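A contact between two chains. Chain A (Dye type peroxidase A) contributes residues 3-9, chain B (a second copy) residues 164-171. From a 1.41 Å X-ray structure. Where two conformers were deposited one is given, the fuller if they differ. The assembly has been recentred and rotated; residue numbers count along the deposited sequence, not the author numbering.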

# COMPACT_ATOMS: atom_id res chain seq x y z
N PRO A 3 -9.75 -9.04 -20.04
CA PRO A 3 -10.56 -9.40 -18.88
C PRO A 3 -9.92 -8.98 -17.52
O PRO A 3 -8.71 -8.82 -17.43
N LEU A 4 -10.76 -8.81 -16.50
CA LEU A 4 -10.27 -8.46 -15.16
C LEU A 4 -9.25 -9.49 -14.63
O LEU A 4 -8.25 -9.13 -13.97
N THR A 5 -9.47 -10.75 -14.96
CA THR A 5 -8.55 -11.82 -14.51
C THR A 5 -7.11 -11.64 -15.01
O THR A 5 -6.19 -12.28 -14.48
N SER A 6 -6.89 -10.81 -16.04
CA SER A 6 -5.51 -10.51 -16.47
C SER A 6 -4.62 -9.90 -15.39
O SER A 6 -3.40 -10.06 -15.41
N LEU A 7 -5.22 -9.18 -14.45
CA LEU A 7 -4.44 -8.62 -13.33
C LEU A 7 -3.67 -9.71 -12.59
O LEU A 7 -2.47 -9.57 -12.34
N GLY A 8 -4.37 -10.80 -12.26
CA GLY A 8 -3.74 -11.96 -11.62
C GLY A 8 -2.99 -12.90 -12.54
O GLY A 8 -1.96 -13.47 -12.12
N SER A 9 -3.50 -13.11 -13.76
CA SER A 9 -2.92 -14.16 -14.65
C SER A 9 -1.61 -13.81 -15.34
O SER A 9 -0.82 -14.69 -15.69
N ARG B 164 -6.28 -8.00 -1.17
CA ARG B 164 -6.26 -8.57 -2.52
C ARG B 164 -6.96 -7.62 -3.50
O ARG B 164 -7.95 -6.96 -3.15
N SER B 165 -6.44 -7.55 -4.71
CA SER B 165 -7.07 -6.76 -5.77
C SER B 165 -8.15 -7.54 -6.53
O SER B 165 -8.07 -8.78 -6.67
N PRO B 166 -9.16 -6.83 -7.05
CA PRO B 166 -10.02 -7.52 -8.03
C PRO B 166 -9.21 -8.12 -9.19
O PRO B 166 -8.21 -7.53 -9.63
N GLY B 167 -9.60 -9.32 -9.60
CA GLY B 167 -8.90 -10.02 -10.69
C GLY B 167 -7.64 -10.79 -10.33
O GLY B 167 -7.10 -11.47 -11.19
N ALA B 168 -7.15 -10.70 -9.09
CA ALA B 168 -5.94 -11.43 -8.67
C ALA B 168 -6.14 -12.96 -8.73
O ALA B 168 -5.18 -13.70 -8.96
N THR B 169 -7.36 -13.40 -8.44
CA THR B 169 -7.74 -14.81 -8.53
C THR B 169 -8.56 -15.10 -9.81
O THR B 169 -9.19 -14.19 -10.38
N ALA B 170 -8.57 -16.36 -10.25
CA ALA B 170 -9.26 -16.73 -11.50
C ALA B 170 -10.78 -16.48 -11.42
O ALA B 170 -11.40 -16.13 -12.42
N HIS B 171 -11.37 -16.66 -10.24
CA HIS B 171 -12.77 -16.31 -9.97
C HIS B 171 -12.80 -15.61 -8.61
O HIS B 171 -11.89 -15.85 -7.80

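The apolar part of this contact rests on two leucines of chain A. Leu A7 sits on the helix with its CA-to-CB bond toward chain B; with chi1 t and chi2 t, its CD1 lies 3.4 Å from Pro B166 O, while its CD2 reaches Ser B165 CB at 3.9 Å and Ala B168 CB at 4.2 Å. Leu A4 starts out sideways, but its t, p rotamer brings the end of the chain nearer, so that CD2 packs 3.9 Å from Pro B166 CB. Leucine's two methyl groups suit both places: at Leu A4, CD2 packs on the ring of Pro B166, whereas Leu A7 lies over the carbonyl of Pro B166 and the CB atoms of Ser B165 and Ala B168. The CB of Ser B165 also points toward chain A, although its OG (chi1 m) finds a hydrogen-bond partner elsewhere in the structure. The CA-to-CB bond of Thr A5 (chi1 p) runs sideways, and CG2 lies 3.3 Å from Ala B170 O.

Two glycines allow the backbones to meet. Gly B167, in a type II turn with positive phi, a conformation that favours glycine, brings its CA to 3.5 Å from Leu A4 O in a CA-H...O contact; a CB there would clash with that oxygen. Gly A8 CA likewise lies 3.5 Å from Ala B168 O, and a CB would run into the carbonyl oxygens of Gly B167 and Ala B168. The CA-to-CB bonds of Ala B168 and Thr B169 point away; OG1 of Thr B169 donates to His B171 O at 2.6 Å.

Polar linkage across the contact relies on backbone atoms. Gly A8 N donates a weak hydrogen bond to Gly B167 O (3.0 Å, 131° at the hydrogen). Thr A5 O and Gly B167 O are both acceptors and cannot bond to each other; water 1 bridges them, donating to Thr A5 O at 2.7 Å and to Gly B167 O at 2.9 Å.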

# COMPACT_ATOMS: atom_id res chain seq x y z
CB PRO A 3 -10.65 -10.93 -18.99
CG PRO A 3 -9.38 -11.32 -19.62
CD PRO A 3 -8.97 -10.20 -20.54
CB LEU A 4 -11.45 -8.29 -14.18
CG LEU A 4 -11.14 -7.86 -12.73
CD1 LEU A 4 -10.34 -6.57 -12.68
CD2 LEU A 4 -12.42 -7.75 -11.91
CB THR A 5 -9.04 -13.21 -14.96
OG1 THR A 5 -9.27 -13.18 -16.38
CG2 THR A 5 -10.32 -13.61 -14.22
CB SER A 6 -5.50 -9.59 -17.72
OG SER A 6 -6.06 -8.34 -17.40
CB LEU A 7 -5.36 -7.84 -12.39
CG LEU A 7 -4.67 -7.10 -11.24
CD1 LEU A 7 -5.46 -5.87 -10.83
CD2 LEU A 7 -4.48 -7.98 -10.01
CB SER A 9 -3.97 -14.67 -15.67
OG SER A 9 -4.30 -13.67 -16.60
CB ARG B 164 -6.99 -9.92 -2.53
CG ARG B 164 -7.18 -10.54 -3.90
CD ARG B 164 -7.96 -11.85 -3.76
NE ARG B 164 -7.17 -12.86 -3.09
CZ ARG B 164 -7.68 -13.97 -2.54
NH1 ARG B 164 -8.99 -14.21 -2.58
NH2 ARG B 164 -6.88 -14.81 -1.93
CB SER B 165 -6.01 -6.30 -6.78
OG SER B 165 -5.23 -5.25 -6.26
CB PRO B 166 -10.95 -6.42 -8.54
CG PRO B 166 -10.98 -5.43 -7.42
CD PRO B 166 -9.54 -5.41 -6.98
CB ALA B 168 -5.54 -11.03 -7.26
CB THR B 169 -8.55 -15.24 -7.29
OG1 THR B 169 -9.74 -14.47 -7.22
CG2 THR B 169 -7.73 -15.05 -6.01
CB ALA B 170 -8.96 -18.17 -11.90
CB HIS B 171 -13.67 -17.55 -9.88
CG HIS B 171 -13.69 -18.38 -11.13
ND1 HIS B 171 -12.75 -19.37 -11.39
CD2 HIS B 171 -14.51 -18.36 -12.21
CE1 HIS B 171 -13.01 -19.92 -12.56
NE2 HIS B 171 -14.07 -19.33 -13.08
O HOH W 1 -6.77 -14.02 -12.45